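Local coordinates for protein cryptic loci regulator 2 (Schizosaccharomyces pombe 972h-, PDB 5IKJ) that is required for histone deacetylation and transcriptional silencing at heterochromatic loci in fission yeast, acting upstream of the deacetylases and supporting the SHREC repressor complex, at residues L62-V67 with D137-Y142; I261-L266 with Q289-Q294; S298-D303 with W527-F532. All blocks are in the same frame, centred on the assembly; numbering follows the deposited sequence.

Contact 1: L62-V67 with D137-Y142; sequences LLAQHV and DSFENY
A64 and Q65, near the C-terminal end of helix 50-67, rest on F139 and Y142 of the loop between strands 133-135 and 143-144: a helix-on-loop contact. The methyl of A64 is the group that both aromatic residues meet. Its CB lies 3.7 Å from Y142 CG and 3.9 Å from F139 CB. A64 CA and F139 CA are 5.9 Å apart, a close approach consistent with so small a side chain. Beside it Q65 contributes carbon rather than its amide: CG packs 3.6 Å from F139 CB, and the amide plane stands 70° from the phenyl ring. F139 CG is anti to its carbonyl carbon (chi1 -51°), which puts the root of the ring beside both residues; beyond it CD1 nears A64 CB and CD2 nears Q65 CG. The ring has a carbonyl oxygen on each face. D137 O sits 3.4 Å above its centre, within the loop itself, while A64 O lies farther off, displaced toward the rim of the opposite face. Y142 meets A64 through CB, CG and CD2, while its OH is bonded to T136 O. Elsewhere on the helix, L63 and V67 press on helix 183-195. No hydrogen bond crosses between 62-67 and 137-142, and shape fit rather than polar pairing joins them.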
loop_
_atom_site.group_PDB
_atom_site.type_symbol
_atom_site.label_atom_id
_atom_site.label_comp_id
_atom_site.label_asym_id
_atom_site.label_seq_id
_atom_site.Cartn_x
_atom_site.Cartn_y
_atom_site.Cartn_z
ATOM N N LEU A 62 -5.579 18.796 -6.288
ATOM C CA LEU A 62 -4.449 18.024 -5.787
ATOM C C LEU A 62 -4.713 17.508 -4.379
ATOM O O LEU A 62 -4.307 16.390 -4.040
ATOM C CB LEU A 62 -3.180 18.875 -5.830
ATOM C CG LEU A 62 -2.770 19.287 -7.248
ATOM C CD1 LEU A 62 -1.654 20.319 -7.228
ATOM C CD2 LEU A 62 -2.349 18.073 -8.061
ATOM N N LEU A 63 -5.391 18.299 -3.549
ATOM C CA LEU A 63 -5.855 17.783 -2.266
ATOM C C LEU A 63 -6.759 16.575 -2.473
ATOM O O LEU A 63 -6.571 15.527 -1.845
ATOM C CB LEU A 63 -6.585 18.879 -1.488
ATOM C CG LEU A 63 -7.084 18.482 -0.096
ATOM C CD1 LEU A 63 -5.928 18.007 0.776
ATOM C CD2 LEU A 63 -7.814 19.640 0.575
ATOM N N ALA A 64 -7.741 16.699 -3.370
ATOM C CA ALA A 64 -8.656 15.591 -3.627
ATOM C C ALA A 64 -7.908 14.354 -4.104
ATOM O O ALA A 64 -8.185 13.238 -3.652
ATOM C CB ALA A 64 -9.707 16.007 -4.655
ATOM N N GLN A 65 -6.957 14.531 -5.024
ATOM C CA GLN A 65 -6.167 13.403 -5.502
ATOM C C GLN A 65 -5.251 12.849 -4.422
ATOM O O GLN A 65 -4.784 11.714 -4.544
ATOM C CB GLN A 65 -5.349 13.821 -6.725
ATOM C CG GLN A 65 -6.200 14.179 -7.935
ATOM C CD GLN A 65 -5.403 14.841 -9.041
ATOM O OE1 GLN A 65 -4.195 15.040 -8.917
ATOM N NE2 GLN A 65 -6.078 15.188 -10.131
ATOM N N HIS A 66 -4.989 13.622 -3.367
ATOM C CA HIS A 66 -4.170 13.129 -2.267
ATOM C C HIS A 66 -5.020 12.373 -1.254
ATOM O O HIS A 66 -4.709 11.231 -0.899
ATOM C CB HIS A 66 -3.448 14.298 -1.598
ATOM C CG HIS A 66 -2.225 13.901 -0.832
ATOM N ND1 HIS A 66 -1.341 14.827 -0.320
ATOM C CD2 HIS A 66 -1.738 12.685 -0.486
ATOM C CE1 HIS A 66 -0.362 14.200 0.306
ATOM N NE2 HIS A 66 -0.579 12.899 0.219
ATOM N N VAL A 67 -6.107 12.991 -0.787
ATOM C CA VAL A 67 -6.924 12.371 0.252
ATOM C C VAL A 67 -7.628 11.134 -0.289
ATOM O O VAL A 67 -7.716 10.106 0.393
ATOM C CB VAL A 67 -7.936 13.381 0.822
ATOM C CG1 VAL A 67 -8.616 12.808 2.061
ATOM C CG2 VAL A 67 -7.253 14.686 1.163
ATOM N N ASP A 137 -15.993 10.959 -9.238
ATOM C CA ASP A 137 -14.661 10.436 -8.964
ATOM C C ASP A 137 -13.580 11.074 -9.826
ATOM O O ASP A 137 -12.409 10.700 -9.706
ATOM C CB ASP A 137 -14.640 8.915 -9.152
ATOM C CG ASP A 137 -15.197 8.484 -10.495
ATOM O OD1 ASP A 137 -15.208 9.310 -11.430
ATOM O OD2 ASP A 137 -15.622 7.315 -10.613
ATOM N N SER A 138 -13.938 12.021 -10.691
ATOM C CA SER A 138 -12.959 12.770 -11.476
ATOM C C SER A 138 -12.502 13.948 -10.625
ATOM O O SER A 138 -13.185 14.971 -10.541
ATOM C CB SER A 138 -13.558 13.228 -12.799
ATOM O OG SER A 138 -14.637 14.123 -12.588
ATOM N N PHE A 139 -11.338 13.802 -9.991
ATOM C CA PHE A 139 -10.891 14.788 -9.017
ATOM C C PHE A 139 -10.388 16.073 -9.659
ATOM O O PHE A 139 -10.120 17.038 -8.935
ATOM C CB PHE A 139 -9.806 14.179 -8.131
ATOM C CG PHE A 139 -10.196 12.862 -7.528
ATOM C CD1 PHE A 139 -11.270 12.778 -6.657
ATOM C CD2 PHE A 139 -9.496 11.708 -7.836
ATOM C CE1 PHE A 139 -11.637 11.566 -6.104
ATOM C CE2 PHE A 139 -9.858 10.493 -7.283
ATOM C CZ PHE A 139 -10.930 10.423 -6.416
ATOM N N GLU A 140 -10.262 16.116 -10.987
ATOM C CA GLU A 140 -9.876 17.351 -11.659
ATOM C C GLU A 140 -10.914 18.454 -11.503
ATOM O O GLU A 140 -10.607 19.612 -11.805
ATOM C CB GLU A 140 -9.627 17.084 -13.147
ATOM C CG GLU A 140 -8.420 16.199 -13.425
ATOM C CD GLU A 140 -7.898 16.347 -14.841
ATOM O OE1 GLU A 140 -8.721 16.410 -15.779
ATOM O OE2 GLU A 140 -6.661 16.410 -15.017
ATOM N N ASN A 141 -12.121 18.129 -11.038
ATOM C CA ASN A 141 -13.175 19.121 -10.872
ATOM C C ASN A 141 -13.232 19.714 -9.471
ATOM O O ASN A 141 -13.795 20.802 -9.299
ATOM C CB ASN A 141 -14.537 18.503 -11.203
ATOM C CG ASN A 141 -14.852 18.541 -12.683
ATOM O OD1 ASN A 141 -13.960 18.436 -13.525
ATOM N ND2 ASN A 141 -16.128 18.704 -13.010
ATOM N N TYR A 142 -12.672 19.035 -8.474
ATOM C CA TYR A 142 -12.732 19.534 -7.108
ATOM C C TYR A 142 -12.013 20.876 -7.002
ATOM O O TYR A 142 -11.120 21.200 -7.788
ATOM C CB TYR A 142 -12.109 18.531 -6.137
ATOM C CG TYR A 142 -12.915 17.265 -5.935
ATOM C CD1 TYR A 142 -13.240 16.446 -7.006
ATOM C CD2 TYR A 142 -13.335 16.879 -4.667
ATOM C CE1 TYR A 142 -13.965 15.284 -6.825
ATOM C CE2 TYR A 142 -14.062 15.719 -4.476
ATOM C CZ TYR A 142 -14.374 14.926 -5.560
ATOM O OH TYR A 142 -15.099 13.771 -5.381
#

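Contact 2: I261-L266 with Q289-Q294; sequences IVARNL and QYHCKQ
N265 and H291 set their flat groups almost in one plane, amide and imidazole only 16° apart, although the two side chains cross at about a right angle. They belong to neighbouring antiparallel strands, 255-266 and 288-294, of a five-stranded sheet, and this coplanarity lets H291 NE2 donate to N265 OD1 from within its own ring plane, nearly along the C=O axis. The modelled separation of NE2 and OD1, 2.5 Å, is doubtfully short at this resolution. N265 CG lies between the backbone N and the carbonyl carbon (chi1 61°), which places it near H291 NE2 and Q289 OE1 of the partner strand. The other arm of the amide is used too: ND2 points to Q289 OE1 at 2.9 Å with a nearly straight N-H. The two amide planes are 77° apart, and the donor is tilted from the carbonyl plane of Q289. Q289 NE2 and H291 ND1 both go on to D303, the latter to its backbone N; an imidazole that donates at NE2 and accepts at ND1 is consistent with the neutral form.

A263 shares this face with N265, Q289 and H291, and helix 531-540 covers it through L536 and I540. The other face carries I261, R264, Y290 and C292. There I261 CD1 reaches C292 SG at 3.8 Å, and R264 CB lies 4.0 Å from Y290 CD1, while the guanidinium runs on to a salt bridge with D234. Between I261 and A263 the register slips by one residue in a classic beta bulge, turning V262 toward the partner strand, where its CG2 packs 3.6 Å from K293 CB. At the bulge a single oxygen, H291 O, accepts both V262 N at 3.1 Å and A263 N at 3.3 Å.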
loop_
_atom_site.group_PDB
_atom_site.type_symbol
_atom_site.label_atom_id
_atom_site.label_comp_id
_atom_site.label_asym_id
_atom_site.label_seq_id
_atom_site.Cartn_x
_atom_site.Cartn_y
_atom_site.Cartn_z
ATOM N N ILE A 261 10.927 -11.222 -8.046
ATOM C CA ILE A 261 10.111 -10.170 -8.638
ATOM C C ILE A 261 10.722 -8.822 -8.267
ATOM O O ILE A 261 10.833 -8.480 -7.088
ATOM C CB ILE A 261 8.655 -10.268 -8.163
ATOM C CG1 ILE A 261 8.097 -11.682 -8.366
ATOM C CG2 ILE A 261 7.780 -9.236 -8.886
ATOM C CD1 ILE A 261 7.894 -12.092 -9.819
ATOM N N VAL A 262 11.150 -8.066 -9.277
ATOM C CA VAL A 262 11.678 -6.720 -9.078
ATOM C C VAL A 262 10.632 -5.640 -9.342
ATOM O O VAL A 262 10.643 -4.599 -8.687
ATOM C CB VAL A 262 12.916 -6.514 -9.973
ATOM C CG1 VAL A 262 13.496 -5.122 -9.758
ATOM C CG2 VAL A 262 13.953 -7.591 -9.702
ATOM N N ALA A 263 9.741 -5.845 -10.305
ATOM C CA ALA A 263 8.789 -4.823 -10.720
ATOM C C ALA A 263 7.611 -5.533 -11.363
ATOM O O ALA A 263 7.660 -6.731 -11.645
ATOM C CB ALA A 263 9.428 -3.814 -11.686
ATOM N N ARG A 264 6.545 -4.777 -11.582
ATOM C CA ARG A 264 5.336 -5.305 -12.191
ATOM C C ARG A 264 4.479 -4.115 -12.581
ATOM O O ARG A 264 4.591 -3.041 -11.986
ATOM C CB ARG A 264 4.570 -6.231 -11.233
ATOM C CG ARG A 264 3.852 -5.483 -10.127
ATOM C CD ARG A 264 3.463 -6.382 -8.974
ATOM N NE ARG A 264 2.775 -5.625 -7.933
ATOM C CZ ARG A 264 2.289 -6.152 -6.814
ATOM N NH1 ARG A 264 2.408 -7.450 -6.579
ATOM N NH2 ARG A 264 1.682 -5.378 -5.928
ATOM N N ASN A 265 3.638 -4.304 -13.594
ATOM C CA ASN A 265 2.790 -3.225 -14.074
ATOM C C ASN A 265 1.472 -3.810 -14.551
ATOM O O ASN A 265 1.415 -4.951 -15.018
ATOM C CB ASN A 265 3.463 -2.442 -15.207
ATOM C CG ASN A 265 3.771 -3.312 -16.410
ATOM O OD1 ASN A 265 4.836 -3.923 -16.491
ATOM N ND2 ASN A 265 2.834 -3.376 -17.349
ATOM N N LEU A 266 0.414 -3.018 -14.421
ATOM C CA LEU A 266 -0.890 -3.428 -14.914
ATOM C C LEU A 266 -0.926 -3.336 -16.436
ATOM O O LEU A 266 -0.324 -2.442 -17.036
ATOM C CB LEU A 266 -1.983 -2.552 -14.303
ATOM C CG LEU A 266 -2.224 -2.745 -12.805
ATOM C CD1 LEU A 266 -3.086 -1.623 -12.245
ATOM C CD2 LEU A 266 -2.870 -4.096 -12.533
ATOM N N GLN A 289 2.099 -7.723 -15.801
ATOM C CA GLN A 289 3.366 -8.185 -16.344
ATOM C C GLN A 289 4.376 -8.195 -15.208
ATOM O O GLN A 289 4.431 -7.256 -14.410
ATOM C CB GLN A 289 3.886 -7.279 -17.463
ATOM C CG GLN A 289 2.889 -6.888 -18.533
ATOM C CD GLN A 289 3.540 -6.067 -19.635
ATOM O OE1 GLN A 289 3.244 -4.883 -19.804
ATOM N NE2 GLN A 289 4.442 -6.694 -20.384
ATOM N N TYR A 290 5.169 -9.257 -15.129
ATOM C CA TYR A 290 6.215 -9.360 -14.123
ATOM C C TYR A 290 7.580 -9.215 -14.783
ATOM O O TYR A 290 7.808 -9.727 -15.884
ATOM C CB TYR A 290 6.131 -10.687 -13.367
ATOM C CG TYR A 290 4.808 -10.894 -12.668
ATOM C CD1 TYR A 290 4.503 -10.208 -11.499
ATOM C CD2 TYR A 290 3.864 -11.773 -13.178
ATOM C CE1 TYR A 290 3.291 -10.394 -10.859
ATOM C CE2 TYR A 290 2.652 -11.966 -12.547
ATOM C CZ TYR A 290 2.370 -11.275 -11.387
ATOM O OH TYR A 290 1.163 -11.467 -10.758
ATOM N N HIS A 291 8.476 -8.505 -14.104
ATOM C CA HIS A 291 9.836 -8.280 -14.574
ATOM C C HIS A 291 10.778 -8.728 -13.472
ATOM O O HIS A 291 10.744 -8.184 -12.364
ATOM C CB HIS A 291 10.053 -6.810 -14.928
ATOM C CG HIS A 291 8.882 -6.189 -15.621
ATOM N ND1 HIS A 291 8.612 -6.394 -16.957
ATOM C CD2 HIS A 291 7.899 -5.382 -15.158
ATOM C CE1 HIS A 291 7.518 -5.734 -17.289
ATOM N NE2 HIS A 291 7.065 -5.110 -16.216
ATOM N N CYS A 292 11.608 -9.718 -13.771
ATOM C CA CYS A 292 12.313 -10.465 -12.746
ATOM C C CYS A 292 13.820 -10.324 -12.899
ATOM O O CYS A 292 14.332 -9.781 -13.883
ATOM C CB CYS A 292 11.918 -11.944 -12.795
ATOM S SG CYS A 292 10.136 -12.204 -12.829
ATOM N N LYS A 293 14.522 -10.826 -11.886
ATOM C CA LYS A 293 15.977 -10.870 -11.847
ATOM C C LYS A 293 16.377 -12.275 -11.430
ATOM O O LYS A 293 16.044 -12.709 -10.323
ATOM C CB LYS A 293 16.532 -9.831 -10.863
ATOM C CG LYS A 293 17.990 -10.029 -10.446
ATOM C CD LYS A 293 18.952 -9.836 -11.606
ATOM C CE LYS A 293 20.396 -9.802 -11.124
ATOM N NZ LYS A 293 20.754 -11.003 -10.319
ATOM N N GLN A 294 17.070 -12.990 -12.312
ATOM C CA GLN A 294 17.520 -14.329 -11.964
ATOM C C GLN A 294 18.462 -14.264 -10.768
ATOM O O GLN A 294 19.251 -13.326 -10.620
ATOM C CB GLN A 294 18.218 -14.995 -13.151
ATOM C CG GLN A 294 18.582 -16.451 -12.898
ATOM C CD GLN A 294 19.063 -17.164 -14.148
ATOM O OE1 GLN A 294 18.895 -16.670 -15.263
ATOM N NE2 GLN A 294 19.662 -18.335 -13.966
#

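Contact 3: S298-D303 with W527-F532; sequences SRYYFD and WVDDDF
Y300 OH takes part in two hydrogen bonds: it donates to D531 OD1 at 2.8 Å and accepts from the backbone D529 N at 3.2 Å. The contact docks strand 300-304, an outermost strand of the chain's five-stranded antiparallel sheet, against the loop that leads into helix 531-540. D531 OD1 is met on the syn side of the carboxylate and lies near the plane of the tyrosine ring, at its edge. With D531 CG between its own backbone N and carbonyl carbon (chi1 59°), CG stays near the following amide, and OD1 also takes a weak bond from F532 N, whose firmer backbone partner is D529 O. The hydroxyl thus ties strand 300-304 to the residues leading into helix 531-540.

Behind the hydroxyl an aromatic cluster of Y300, F302 and F532 forms. F532 turns its edge to the face of Y300 in a T-shaped pair, centroids 4.9 Å apart and planes at 68°, with F532 CD2 3.4 Å above the tyrosine plane and offset toward the rim. A phenylalanine in place of Y300 would keep this ring contact but remove the hydroxyl, and would probably leave D529 N without its acceptor and D531 without its tyrosine donor, the aspartate then being freer to turn.

F302 and F532 slide past each other in opposite directions, with F302 CE2 over the centre of the F532 ring. F532 therefore has its edge toward Y300 while one face lies under F302 CE2, and it also touches V262 and H291, on strands 255-266 and 288-294. The edge of F302 is engaged as well, since its CE2 lies 3.4 Å from F532 O, which is near the plane of the F302 ring.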
loop_
_atom_site.group_PDB
_atom_site.type_symbol
_atom_site.label_atom_id
_atom_site.label_comp_id
_atom_site.label_asym_id
_atom_site.label_seq_id
_atom_site.Cartn_x
_atom_site.Cartn_y
_atom_site.Cartn_z
ATOM N N SER A 298 23.217 -12.625 -13.629
ATOM C CA SER A 298 22.987 -11.219 -13.929
ATOM C C SER A 298 21.857 -11.023 -14.931
ATOM O O SER A 298 21.656 -9.903 -15.413
ATOM C CB SER A 298 24.270 -10.577 -14.463
ATOM O OG SER A 298 24.624 -11.113 -15.727
ATOM N N ARG A 299 21.110 -12.079 -15.243
ATOM C CA ARG A 299 20.123 -12.028 -16.313
ATOM C C ARG A 299 18.833 -11.371 -15.841
ATOM O O ARG A 299 18.309 -11.700 -14.772
ATOM C CB ARG A 299 19.830 -13.438 -16.830
ATOM C CG ARG A 299 20.839 -13.955 -17.840
ATOM C CD ARG A 299 20.780 -13.157 -19.134
ATOM N NE ARG A 299 22.096 -12.679 -19.545
ATOM C CZ ARG A 299 22.304 -11.804 -20.524
ATOM N NH1 ARG A 299 21.280 -11.297 -21.200
ATOM N NH2 ARG A 299 23.539 -11.430 -20.826
ATOM N N TYR A 300 18.327 -10.439 -16.643
ATOM C CA TYR A 300 16.991 -9.901 -16.468
ATOM C C TYR A 300 16.022 -10.677 -17.351
ATOM O O TYR A 300 16.390 -11.166 -18.424
ATOM C CB TYR A 300 16.937 -8.414 -16.834
ATOM C CG TYR A 300 17.967 -7.529 -16.161
ATOM C CD1 TYR A 300 18.691 -7.965 -15.056
ATOM C CD2 TYR A 300 18.206 -6.244 -16.633
ATOM C CE1 TYR A 300 19.628 -7.145 -14.448
ATOM C CE2 TYR A 300 19.136 -5.419 -16.031
ATOM C CZ TYR A 300 19.844 -5.873 -14.940
ATOM O OH TYR A 300 20.772 -5.052 -14.341
ATOM N N TYR A 301 14.774 -10.787 -16.896
ATOM C CA TYR A 301 13.717 -11.419 -17.686
ATOM C C TYR A 301 12.469 -10.553 -17.555
ATOM O O TYR A 301 11.804 -10.560 -16.516
ATOM C CB TYR A 301 13.462 -12.854 -17.239
ATOM C CG TYR A 301 14.512 -13.830 -17.723
ATOM C CD1 TYR A 301 14.707 -14.051 -19.081
ATOM C CD2 TYR A 301 15.304 -14.534 -16.824
ATOM C CE1 TYR A 301 15.663 -14.939 -19.532
ATOM C CE2 TYR A 301 16.263 -15.427 -17.267
ATOM C CZ TYR A 301 16.437 -15.625 -18.621
ATOM O OH TYR A 301 17.389 -16.511 -19.069
ATOM N N PHE A 302 12.161 -9.808 -18.611
ATOM C CA PHE A 302 11.043 -8.882 -18.611
ATOM C C PHE A 302 9.802 -9.527 -19.219
ATOM O O PHE A 302 9.872 -10.538 -19.920
ATOM C CB PHE A 302 11.400 -7.615 -19.389
ATOM C CG PHE A 302 12.647 -6.935 -18.903
ATOM C CD1 PHE A 302 13.896 -7.365 -19.323
ATOM C CD2 PHE A 302 12.571 -5.859 -18.034
ATOM C CE1 PHE A 302 15.044 -6.740 -18.881
ATOM C CE2 PHE A 302 13.718 -5.230 -17.587
ATOM C CZ PHE A 302 14.956 -5.671 -18.012
ATOM N N ASP A 303 8.650 -8.919 -18.936
ATOM C CA ASP A 303 7.376 -9.310 -19.537
ATOM C C ASP A 303 7.079 -10.789 -19.283
ATOM O O ASP A 303 6.875 -11.581 -20.206
ATOM C CB ASP A 303 7.369 -8.995 -21.037
ATOM C CG ASP A 303 6.050 -9.340 -21.701
ATOM O OD1 ASP A 303 4.995 -9.183 -21.052
ATOM O OD2 ASP A 303 6.071 -9.774 -22.871
ATOM N N TRP A 527 20.969 -7.967 -6.716
ATOM C CA TRP A 527 19.860 -7.113 -7.106
ATOM C C TRP A 527 20.140 -6.567 -8.508
ATOM O O TRP A 527 21.114 -6.952 -9.160
ATOM C CB TRP A 527 19.661 -6.021 -6.052
ATOM C CG TRP A 527 18.343 -5.304 -6.120
ATOM C CD1 TRP A 527 18.151 -3.956 -6.211
ATOM C CD2 TRP A 527 17.036 -5.895 -6.106
ATOM N NE1 TRP A 527 16.809 -3.670 -6.250
ATOM C CE2 TRP A 527 16.102 -4.842 -6.189
ATOM C CE3 TRP A 527 16.566 -7.210 -6.033
ATOM C CZ2 TRP A 527 14.727 -5.063 -6.198
ATOM C CZ3 TRP A 527 15.198 -7.427 -6.044
ATOM C CH2 TRP A 527 14.296 -6.359 -6.127
ATOM N N VAL A 528 19.291 -5.670 -8.993
ATOM C CA VAL A 528 19.401 -5.175 -10.356
ATOM C C VAL A 528 20.230 -3.897 -10.375
ATOM O O VAL A 528 20.435 -3.236 -9.353
ATOM C CB VAL A 528 18.010 -4.937 -10.981
ATOM C CG1 VAL A 528 17.232 -6.240 -11.048
ATOM C CG2 VAL A 528 17.233 -3.882 -10.198
ATOM N N ASP A 529 20.713 -3.546 -11.562
ATOM C CA ASP A 529 21.389 -2.280 -11.800
ATOM C C ASP A 529 20.438 -1.315 -12.502
ATOM O O ASP A 529 19.362 -1.693 -12.971
ATOM C CB ASP A 529 22.658 -2.493 -12.631
ATOM C CG ASP A 529 23.632 -3.451 -11.971
ATOM O OD1 ASP A 529 23.177 -4.350 -11.232
ATOM O OD2 ASP A 529 24.852 -3.306 -12.194
ATOM N N ASP A 530 20.851 -0.048 -12.574
ATOM C CA ASP A 530 19.972 0.989 -13.105
ATOM C C ASP A 530 19.548 0.726 -14.545
ATOM O O ASP A 530 18.516 1.249 -14.978
ATOM C CB ASP A 530 20.651 2.358 -13.011
ATOM C CG ASP A 530 20.457 3.016 -11.657
ATOM O OD1 ASP A 530 19.454 2.708 -10.978
ATOM O OD2 ASP A 530 21.305 3.849 -11.273
ATOM N N ASP A 531 20.315 -0.065 -15.301
ATOM C CA ASP A 531 19.926 -0.359 -16.677
ATOM C C ASP A 531 18.614 -1.131 -16.730
ATOM O O ASP A 531 17.841 -0.975 -17.683
ATOM C CB ASP A 531 21.031 -1.147 -17.378
ATOM C CG ASP A 531 21.347 -2.450 -16.676
ATOM O OD1 ASP A 531 21.140 -2.524 -15.448
ATOM O OD2 ASP A 531 21.799 -3.400 -17.351
ATOM N N PHE A 532 18.354 -1.969 -15.723
ATOM C CA PHE A 532 17.095 -2.700 -15.626
ATOM C C PHE A 532 15.900 -1.815 -15.952
ATOM O O PHE A 532 15.025 -2.191 -16.740
ATOM C CB PHE A 532 16.959 -3.277 -14.216
ATOM C CG PHE A 532 15.752 -4.152 -14.023
ATOM C CD1 PHE A 532 14.536 -3.609 -13.641
ATOM C CD2 PHE A 532 15.840 -5.523 -14.206
ATOM C CE1 PHE A 532 13.429 -4.415 -13.456
ATOM C CE2 PHE A 532 14.737 -6.332 -14.022
ATOM C CZ PHE A 532 13.530 -5.778 -13.646
#

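In the fold
Contacts 2 and 3 are neighbours, their centres about 9 Å apart, and share one sheet: strand 288-294 pairs with 300-304, C292 N meeting Y301 O. All the touching residues of contact 2 are buried, and it combines backbone bonds with side-chain amides and an imidazole. Contact 3, at the surface, packs side chains of the outermost strand within this chain against the start region of helix 531-540, using an aromatic cluster and a twice-bonded hydroxyl; the same helix also lies over one face of contact 2. Contact 1 stands apart, its nearest atoms about 15 Å from contact 2 and 24 Å from contact 3. Partly buried, it joins a helix to a loop by apolar packing.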